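Local coordinates for protein Exo-1,3/1,4-beta-glucanase (Pseudoalteromonas sp., PDB 3RRX) that acts as an exo-1,3/1,4-beta-glucanase of glycoside hydrolase family 3, probably releasing glucose units from the ends of beta-glucan chains, at residues P104-T109 against G154-F159; S406-K411 against S544-A549; Q573-G578 against T611-I616. The protein carries 1 engineered substitution. One frame throughout, in Å; residues are numbered along the deposited sequence.

Contact 1: residues P104-T109 against G154-F159; sequences PTVWGT and GIEWSF
G108 pairs with W157 and T109 with S158 in parallel register, the short strand axes approaching to 4.6 Å at a crossing angle of -20°. T109 is held through both its polar backbone atoms: its N donates to W157 O at 2.8 Å, and its O accepts from F159 N. Where 154-156 has not yet entered the strand, a side chain takes over the pairing. The E156 side chain, bent at chi2 (96°), brings its carboxylate back to W107 N, which donates on the syn side of OE1, somewhat out of the carboxylate plane, at 2.7 Å and nearly straight (168°), while E156 N returns a longer bond to W107 O. The other oxygen, OE2, forms a salt bridge with R372 and shares a water with T105 O, so both carboxylate oxygens are engaged. These are neighbouring strands of the parallel (alpha/beta)8, TIM-type barrel of the family 3 N-terminal domain; about half of the chain between them is helix, as in a beta-alpha-beta crossover. On one side of the sheet I155 lays CG1 over a face of the W107 indole, 4.0 Å from the centroid of the five-membered ring, a CH-pi contact; its CG2 reaches T109 CG2. The W107 ring also stacks with Y63 of the adjoining strand 62-65. On the other side V106 CG2 approaches W157 CE3 at 4.1 Å, and the F159 ring lies with one face over T109 O, which sits 3.4 Å above its plane, toward the rim. W157 NE1 is hydrogen-bonded to T213 OG1 of strand 211-217.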
loop_
_atom_site.group_PDB
_atom_site.type_symbol
_atom_site.label_atom_id
_atom_site.label_comp_id
_atom_site.label_asym_id
_atom_site.label_seq_id
_atom_site.Cartn_x
_atom_site.Cartn_y
_atom_site.Cartn_z
ATOM N N PRO A 104 -5.520 -28.056 1.910
ATOM C CA PRO A 104 -5.662 -27.055 0.848
ATOM C C PRO A 104 -4.634 -25.934 1.002
ATOM O O PRO A 104 -4.404 -25.474 2.122
ATOM C CB PRO A 104 -7.070 -26.492 1.084
ATOM C CG PRO A 104 -7.787 -27.555 1.882
ATOM C CD PRO A 104 -6.721 -28.148 2.759
ATOM N N THR A 105 -4.027 -25.518 -0.105
ATOM C CA THR A 105 -3.112 -24.376 -0.116
ATOM C C THR A 105 -3.937 -23.101 -0.295
ATOM O O THR A 105 -5.153 -23.169 -0.502
ATOM C CB THR A 105 -2.074 -24.523 -1.263
ATOM O OG1 THR A 105 -1.052 -23.523 -1.150
ATOM C CG2 THR A 105 -2.748 -24.413 -2.642
ATOM N N VAL A 106 -3.290 -21.942 -0.182
ATOM C CA VAL A 106 -3.937 -20.669 -0.491
ATOM C C VAL A 106 -2.992 -19.792 -1.285
ATOM O O VAL A 106 -1.767 -19.886 -1.160
ATOM C CB VAL A 106 -4.355 -19.864 0.773
ATOM C CG1 VAL A 106 -5.498 -20.543 1.508
ATOM C CG2 VAL A 106 -3.146 -19.620 1.688
ATOM N N TRP A 107 -3.587 -18.912 -2.081
ATOM C CA TRP A 107 -2.868 -17.985 -2.922
ATOM C C TRP A 107 -2.860 -16.638 -2.193
ATOM O O TRP A 107 -3.890 -16.201 -1.680
ATOM C CB TRP A 107 -3.639 -17.853 -4.244
ATOM C CG TRP A 107 -2.842 -17.376 -5.403
ATOM C CD1 TRP A 107 -1.561 -16.914 -5.394
ATOM C CD2 TRP A 107 -3.278 -17.328 -6.769
ATOM N NE1 TRP A 107 -1.173 -16.576 -6.675
ATOM C CE2 TRP A 107 -2.207 -16.833 -7.534
ATOM C CE3 TRP A 107 -4.466 -17.667 -7.416
ATOM C CZ2 TRP A 107 -2.295 -16.657 -8.913
ATOM C CZ3 TRP A 107 -4.550 -17.497 -8.785
ATOM C CH2 TRP A 107 -3.471 -16.996 -9.517
ATOM N N GLY A 108 -1.713 -15.977 -2.158
ATOM C CA GLY A 108 -1.620 -14.657 -1.548
ATOM C C GLY A 108 -1.110 -13.579 -2.490
ATOM O O GLY A 108 -0.456 -13.862 -3.491
ATOM N N THR A 109 -1.401 -12.326 -2.163
ATOM C CA THR A 109 -1.012 -11.224 -3.018
ATOM C C THR A 109 -0.839 -9.939 -2.204
ATOM O O THR A 109 -1.500 -9.737 -1.193
ATOM C CB THR A 109 -2.077 -10.991 -4.131
ATOM O OG1 THR A 109 -1.548 -10.149 -5.156
ATOM C CG2 THR A 109 -3.333 -10.354 -3.545
ATOM N N GLY A 154 -9.495 -15.192 -7.611
ATOM C CA GLY A 154 -9.323 -16.509 -7.015
ATOM C C GLY A 154 -8.292 -16.521 -5.893
ATOM O O GLY A 154 -7.748 -17.570 -5.545
ATOM N N ILE A 155 -8.023 -15.352 -5.322
ATOM C CA ILE A 155 -6.991 -15.211 -4.289
ATOM C C ILE A 155 -7.621 -15.020 -2.905
ATOM O O ILE A 155 -8.568 -14.248 -2.757
ATOM C CB ILE A 155 -6.037 -14.042 -4.651
ATOM C CG1 ILE A 155 -5.221 -14.414 -5.889
ATOM C CG2 ILE A 155 -5.114 -13.670 -3.480
ATOM C CD1 ILE A 155 -4.499 -13.225 -6.524
ATOM N N GLU A 156 -7.109 -15.736 -1.904
ATOM C CA GLU A 156 -7.732 -15.780 -0.573
ATOM C C GLU A 156 -7.105 -14.830 0.435
ATOM O O GLU A 156 -7.697 -14.539 1.481
ATOM C CB GLU A 156 -7.636 -17.196 0.026
ATOM C CG GLU A 156 -8.334 -18.278 -0.777
ATOM C CD GLU A 156 -7.404 -19.023 -1.706
ATOM O OE1 GLU A 156 -6.283 -18.539 -1.955
ATOM O OE2 GLU A 156 -7.802 -20.109 -2.187
ATOM N N TRP A 157 -5.899 -14.374 0.124
ATOM C CA TRP A 157 -5.032 -13.740 1.116
ATOM C C TRP A 157 -4.383 -12.495 0.508
ATOM O O TRP A 157 -3.718 -12.570 -0.527
ATOM C CB TRP A 157 -3.997 -14.779 1.597
ATOM C CG TRP A 157 -2.905 -14.293 2.535
ATOM C CD1 TRP A 157 -2.889 -13.140 3.272
ATOM C CD2 TRP A 157 -1.666 -14.963 2.807
ATOM N NE1 TRP A 157 -1.717 -13.064 4.006
ATOM C CE2 TRP A 157 -0.948 -14.167 3.726
ATOM C CE3 TRP A 157 -1.095 -16.163 2.360
ATOM C CZ2 TRP A 157 0.316 -14.531 4.202
ATOM C CZ3 TRP A 157 0.151 -16.527 2.839
ATOM C CH2 TRP A 157 0.847 -15.709 3.745
ATOM N N SER A 158 -4.602 -11.341 1.132
ATOM C CA SER A 158 -4.054 -10.086 0.613
ATOM C C SER A 158 -3.246 -9.344 1.669
ATOM O O SER A 158 -3.620 -9.330 2.843
ATOM C CB SER A 158 -5.184 -9.190 0.101
ATOM O OG SER A 158 -6.168 -9.000 1.104
ATOM N N PHE A 159 -2.145 -8.719 1.258
ATOM C CA PHE A 159 -1.302 -7.991 2.208
ATOM C C PHE A 159 -1.754 -6.531 2.274
ATOM O O PHE A 159 -1.538 -5.765 1.341
ATOM C CB PHE A 159 0.189 -8.057 1.825
ATOM C CG PHE A 159 0.674 -9.426 1.428
ATOM C CD1 PHE A 159 1.742 -9.561 0.550
ATOM C CD2 PHE A 159 0.073 -10.580 1.927
ATOM C CE1 PHE A 159 2.202 -10.819 0.165
ATOM C CE2 PHE A 159 0.518 -11.844 1.542
ATOM C CZ PHE A 159 1.587 -11.968 0.664
HETATM O O HOH W 1 -7.787 -22.524 -1.053
#

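Contact 2: residues S406-K411 against S544-A549; sequences SILPIK and SDAFVA
In the alpha/beta-sandwich of the family 3 C-terminal domain, the loop joining strands 399-403 and 415-419 folds over strand 546-551 of the mixed sheet, and I407 and L408 make the touch against A546. Strand 546-551 lies between 399-403, antiparallel to it, and 525-530, parallel to it, so the loop covers a strand inside the sheet rather than at its margin. The contact is wholly apolar. A546 CB is its meeting point: I407 CG2 comes to 3.6 Å and L408 CD1 to 3.9 Å. I407 thus reaches the small methyl with its gamma methyl, L408 with a terminal methyl. In I407, CG1 stands anti to the backbone N (chi1 -177°); this carries the extended chain onward until CD1 lies 4.1 Å from D545 CB, crossing that side chain at about a right angle, and leaves CG2 for the alanine. D545 meets the loop through its methylene, while its OD1 is engaged by V525 N. A546 and V548 point to the same side of the sheet, whereas F547 between them points away, and its ring meets F529. V526 of the next strand lies against I407 and L408, and L400 of strand 399-403 against L408 and V548, which extends this apolar layer to both neighbouring strands. The peptide between L408 and P409 is cis. Farther along strand 546-551, the same terminal methyl, L408 CD1, meets V548 CG2 at 4.0 Å, the two side chains passing at a slant.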
loop_
_atom_site.group_PDB
_atom_site.type_symbol
_atom_site.label_atom_id
_atom_site.label_comp_id
_atom_site.label_asym_id
_atom_site.label_seq_id
_atom_site.Cartn_x
_atom_site.Cartn_y
_atom_site.Cartn_z
ATOM N N SER A 406 -8.330 33.675 -4.386
ATOM C CA SER A 406 -9.400 32.711 -4.641
ATOM C C SER A 406 -9.540 32.351 -6.115
ATOM O O SER A 406 -10.644 32.345 -6.667
ATOM C CB SER A 406 -10.733 33.239 -4.107
ATOM O OG SER A 406 -10.650 33.477 -2.716
ATOM N N ILE A 407 -8.424 32.044 -6.762
ATOM C CA ILE A 407 -8.480 31.677 -8.172
ATOM C C ILE A 407 -9.253 30.359 -8.363
ATOM O O ILE A 407 -9.947 30.172 -9.363
ATOM C CB ILE A 407 -7.065 31.620 -8.796
ATOM C CG1 ILE A 407 -7.143 31.295 -10.288
ATOM C CG2 ILE A 407 -6.173 30.638 -8.042
ATOM C CD1 ILE A 407 -5.796 31.285 -10.969
ATOM N N LEU A 408 -9.147 29.458 -7.390
ATOM C CA LEU A 408 -9.985 28.257 -7.357
ATOM C C LEU A 408 -11.233 28.537 -6.529
ATOM O O LEU A 408 -11.165 29.261 -5.536
ATOM C CB LEU A 408 -9.220 27.084 -6.724
ATOM C CG LEU A 408 -8.086 26.470 -7.548
ATOM C CD1 LEU A 408 -7.349 25.403 -6.735
ATOM C CD2 LEU A 408 -8.639 25.881 -8.866
ATOM N N PRO A 409 -12.376 27.946 -6.907
ATOM C CA PRO A 409 -12.557 27.045 -8.050
ATOM C C PRO A 409 -12.693 27.800 -9.364
ATOM O O PRO A 409 -13.123 28.955 -9.398
ATOM C CB PRO A 409 -13.871 26.330 -7.721
ATOM C CG PRO A 409 -14.648 27.338 -6.929
ATOM C CD PRO A 409 -13.614 28.091 -6.116
ATOM N N ILE A 410 -12.312 27.139 -10.447
ATOM C CA ILE A 410 -12.328 27.746 -11.767
ATOM C C ILE A 410 -13.670 27.506 -12.437
ATOM O O ILE A 410 -14.172 26.385 -12.432
ATOM C CB ILE A 410 -11.236 27.126 -12.652
ATOM C CG1 ILE A 410 -9.853 27.476 -12.112
ATOM C CG2 ILE A 410 -11.400 27.570 -14.114
ATOM C CD1 ILE A 410 -8.775 26.512 -12.553
ATOM N N LYS A 411 -14.250 28.556 -13.014
ATOM C CA LYS A 411 -15.471 28.406 -13.808
ATOM C C LYS A 411 -15.291 27.355 -14.900
ATOM O O LYS A 411 -14.388 27.463 -15.723
ATOM C CB LYS A 411 -15.855 29.739 -14.459
ATOM C CG LYS A 411 -16.360 30.790 -13.489
ATOM C CD LYS A 411 -17.712 30.402 -12.915
ATOM C CE LYS A 411 -18.259 31.492 -11.996
ATOM N NZ LYS A 411 -18.633 32.729 -12.746
ATOM N N SER A 544 3.203 29.970 -8.649
ATOM C CA SER A 544 1.828 29.485 -8.735
ATOM C C SER A 544 0.885 30.433 -8.013
ATOM O O SER A 544 1.209 30.918 -6.929
ATOM C CB SER A 544 1.706 28.098 -8.082
ATOM O OG SER A 544 2.608 27.150 -8.640
ATOM N N ASP A 545 -0.286 30.679 -8.601
ATOM C CA ASP A 545 -1.355 31.404 -7.910
ATOM C C ASP A 545 -2.096 30.494 -6.934
ATOM O O ASP A 545 -2.464 30.903 -5.827
ATOM C CB ASP A 545 -2.326 32.000 -8.931
ATOM C CG ASP A 545 -1.654 33.021 -9.815
ATOM O OD1 ASP A 545 -1.236 32.671 -10.938
ATOM O OD2 ASP A 545 -1.500 34.168 -9.358
ATOM N N ALA A 546 -2.312 29.251 -7.357
ATOM C CA ALA A 546 -2.825 28.207 -6.471
ATOM C C ALA A 546 -1.951 26.960 -6.579
ATOM O O ALA A 546 -1.308 26.729 -7.602
ATOM C CB ALA A 546 -4.272 27.871 -6.809
ATOM N N PHE A 547 -1.920 26.160 -5.515
ATOM C CA PHE A 547 -1.069 24.979 -5.490
ATOM C C PHE A 547 -1.777 23.894 -4.693
ATOM O O PHE A 547 -2.146 24.108 -3.529
ATOM C CB PHE A 547 0.273 25.338 -4.854
ATOM C CG PHE A 547 1.341 24.265 -4.974
ATOM C CD1 PHE A 547 2.392 24.415 -5.874
ATOM C CD2 PHE A 547 1.319 23.140 -4.155
ATOM C CE1 PHE A 547 3.392 23.452 -5.962
ATOM C CE2 PHE A 547 2.316 22.168 -4.240
ATOM C CZ PHE A 547 3.356 22.327 -5.148
ATOM N N VAL A 548 -1.976 22.739 -5.329
ATOM C CA VAL A 548 -2.681 21.615 -4.716
ATOM C C VAL A 548 -1.768 20.401 -4.566
ATOM O O VAL A 548 -1.167 19.950 -5.541
ATOM C CB VAL A 548 -3.913 21.193 -5.567
ATOM C CG1 VAL A 548 -4.610 19.980 -4.948
ATOM C CG2 VAL A 548 -4.886 22.363 -5.718
ATOM N N ALA A 549 -1.658 19.879 -3.346
ATOM C CA ALA A 549 -0.976 18.611 -3.137
ATOM C C ALA A 549 -1.984 17.504 -3.413
ATOM O O ALA A 549 -2.927 17.313 -2.644
ATOM C CB ALA A 549 -0.440 18.507 -1.711
#

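Contact 3: residues Q573-G578 against T611-I616; sequences QFDFTG and TYQDNI
D575 OD1 is gripped by two backbone N-H groups: Y612 N donates to it at 2.8 Å, almost straight and onto the syn lone pair, and F576 N donates more weakly from within its own segment. With chi1 at -161°, D575 swings its carboxylate across to the 611-614 turn. There it lies alongside the Y612 side chain, running the opposite way, with carboxylate and ring planes 12° apart; OD1 comes to 3.3 Å from Y612 CG. A water donates to both D575 OD2 and Q613 OE1, a second, water-mediated link. Residues 611-614 form a type I beta turn closed by D614 N to T611 O. T611 OG1 accepts from Q613 N in an ST turn, and D614 OD2 holds T611 N in return at 2.9 Å. Both segments belong to the irregular chain that follows helix 558-564 of the C-terminal alpha/beta domain, and F576 packs on V563 and L564 of that helix. The edge of the F576 ring points at the face of Y612 in an offset edge-to-face pair, centroids 5.4 Å apart and planes at 85°, with F576 CE2 3.6 Å from Y612 CZ. Y612 OH is bonded to V563 O of the helix, which ties down the far end of the ring. Next to this pair, T611 CG2 rests 3.5 Å from F576 O.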
loop_
_atom_site.group_PDB
_atom_site.type_symbol
_atom_site.label_atom_id
_atom_site.label_comp_id
_atom_site.label_asym_id
_atom_site.label_seq_id
_atom_site.Cartn_x
_atom_site.Cartn_y
_atom_site.Cartn_z
ATOM N N GLN A 573 -18.901 22.794 -6.618
ATOM C CA GLN A 573 -19.493 21.459 -6.548
ATOM C C GLN A 573 -18.957 20.638 -5.371
ATOM O O GLN A 573 -19.732 20.015 -4.645
ATOM C CB GLN A 573 -19.376 20.705 -7.877
ATOM C CG GLN A 573 -18.052 20.848 -8.586
ATOM C CD GLN A 573 -17.969 20.004 -9.857
ATOM O OE1 GLN A 573 -18.862 19.206 -10.154
ATOM N NE2 GLN A 573 -16.889 20.175 -10.605
ATOM N N PHE A 574 -17.641 20.643 -5.183
ATOM C CA PHE A 574 -17.026 20.046 -3.996
ATOM C C PHE A 574 -15.964 20.999 -3.461
ATOM O O PHE A 574 -15.195 21.565 -4.231
ATOM C CB PHE A 574 -16.365 18.713 -4.343
ATOM C CG PHE A 574 -17.331 17.622 -4.705
ATOM C CD1 PHE A 574 -17.843 16.782 -3.725
ATOM C CD2 PHE A 574 -17.713 17.423 -6.021
ATOM C CE1 PHE A 574 -18.729 15.768 -4.052
ATOM C CE2 PHE A 574 -18.595 16.405 -6.358
ATOM C CZ PHE A 574 -19.105 15.581 -5.369
ATOM N N ASP A 575 -15.912 21.181 -2.145
ATOM C CA ASP A 575 -14.866 22.005 -1.547
ATOM C C ASP A 575 -13.727 21.062 -1.153
ATOM O O ASP A 575 -13.919 19.851 -1.113
ATOM C CB ASP A 575 -15.425 22.734 -0.315
ATOM C CG ASP A 575 -14.584 23.952 0.109
ATOM O OD1 ASP A 575 -13.423 24.097 -0.330
ATOM O OD2 ASP A 575 -15.093 24.766 0.912
ATOM N N PHE A 576 -12.544 21.607 -0.885
ATOM C CA PHE A 576 -11.458 20.824 -0.302
ATOM C C PHE A 576 -11.820 20.412 1.116
ATOM O O PHE A 576 -12.447 21.181 1.847
ATOM C CB PHE A 576 -10.165 21.640 -0.273
ATOM C CG PHE A 576 -9.523 21.802 -1.620
ATOM C CD1 PHE A 576 -8.559 20.900 -2.058
ATOM C CD2 PHE A 576 -9.893 22.846 -2.461
ATOM C CE1 PHE A 576 -7.970 21.051 -3.314
ATOM C CE2 PHE A 576 -9.307 23.006 -3.697
ATOM C CZ PHE A 576 -8.344 22.106 -4.128
ATOM N N THR A 577 -11.420 19.203 1.505
ATOM C CA THR A 577 -11.627 18.723 2.867
ATOM C C THR A 577 -10.347 18.144 3.469
ATOM O O THR A 577 -10.227 18.040 4.685
ATOM C CB THR A 577 -12.751 17.656 2.935
ATOM O OG1 THR A 577 -12.495 16.630 1.972
ATOM C CG2 THR A 577 -14.114 18.281 2.637
ATOM N N GLY A 578 -9.392 17.772 2.620
ATOM C CA GLY A 578 -8.169 17.141 3.081
ATOM C C GLY A 578 -7.293 18.064 3.921
ATOM O O GLY A 578 -7.332 19.287 3.757
ATOM N N THR A 611 -9.542 25.809 2.497
ATOM C CA THR A 611 -10.781 25.491 1.797
ATOM C C THR A 611 -11.260 26.748 1.090
ATOM O O THR A 611 -10.706 27.829 1.276
ATOM C CB THR A 611 -11.901 25.039 2.749
ATOM O OG1 THR A 611 -12.376 26.168 3.494
ATOM C CG2 THR A 611 -11.412 23.947 3.707
ATOM N N TYR A 612 -12.305 26.603 0.287
ATOM C CA TYR A 612 -12.865 27.739 -0.429
ATOM C C TYR A 612 -13.496 28.762 0.520
ATOM O O TYR A 612 -13.749 29.898 0.130
ATOM C CB TYR A 612 -13.880 27.251 -1.460
ATOM C CG TYR A 612 -13.258 26.454 -2.592
ATOM C CD1 TYR A 612 -11.944 26.674 -2.984
ATOM C CD2 TYR A 612 -13.989 25.483 -3.267
ATOM C CE1 TYR A 612 -11.372 25.951 -4.027
ATOM C CE2 TYR A 612 -13.428 24.755 -4.307
ATOM C CZ TYR A 612 -12.126 24.999 -4.690
ATOM O OH TYR A 612 -11.573 24.278 -5.735
ATOM N N GLN A 613 -13.737 28.366 1.766
ATOM C CA GLN A 613 -14.267 29.299 2.760
ATOM C C GLN A 613 -13.192 30.239 3.308
ATOM O O GLN A 613 -13.511 31.266 3.907
ATOM C CB GLN A 613 -14.954 28.551 3.907
ATOM C CG GLN A 613 -16.223 27.832 3.489
ATOM C CD GLN A 613 -17.239 28.777 2.876
ATOM O OE1 GLN A 613 -17.711 28.561 1.760
ATOM N NE2 GLN A 613 -17.579 29.837 3.605
ATOM N N ASP A 614 -11.923 29.890 3.114
ATOM C CA ASP A 614 -10.826 30.752 3.556
ATOM C C ASP A 614 -10.547 31.870 2.563
ATOM O O ASP A 614 -10.765 31.719 1.363
ATOM C CB ASP A 614 -9.549 29.939 3.767
ATOM C CG ASP A 614 -9.707 28.893 4.834
ATOM O OD1 ASP A 614 -10.275 29.214 5.902
ATOM O OD2 ASP A 614 -9.281 27.744 4.600
ATOM N N ASN A 615 -10.059 32.997 3.066
ATOM C CA ASN A 615 -9.567 34.059 2.201
ATOM C C ASN A 615 -8.157 34.432 2.620
ATOM O O ASN A 615 -7.887 35.554 3.042
ATOM C CB ASN A 615 -10.499 35.270 2.221
ATOM C CG ASN A 615 -11.892 34.928 1.727
ATOM O OD1 ASN A 615 -12.132 34.839 0.522
ATOM N ND2 ASN A 615 -12.816 34.712 2.662
ATOM N N ILE A 616 -7.268 33.455 2.503
ATOM C CA ILE A 616 -5.886 33.585 2.931
ATOM C C ILE A 616 -4.984 33.622 1.706
ATOM O O ILE A 616 -5.157 32.830 0.780
ATOM C CB ILE A 616 -5.495 32.399 3.826
ATOM C CG1 ILE A 616 -6.336 32.410 5.106
ATOM C CG2 ILE A 616 -4.010 32.434 4.158
ATOM C CD1 ILE A 616 -6.084 31.237 6.026
HETATM O O HOH W 2 -17.240 26.127 0.291
#

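Contacts 2 and 3 are neighbours, their centres 10 Å apart. Y612 of contact 3 places CE1 3.6 Å from L408 C and equally far from P409 N, so its ring lies against the start of the cis-proline step of contact 2; F576 CZ meets V548 CG2 at 3.8 Å, carrying the apolar layer on from the strand. Contact 1 stands apart in the barrel domain, across the chain's centre, its nearest atoms about 23 Å from contact 2 and 24 Å from contact 3. All three lie away from the metal sites, although the T105 side chain in contact 1 is about 8 Å from the bound sodium ion.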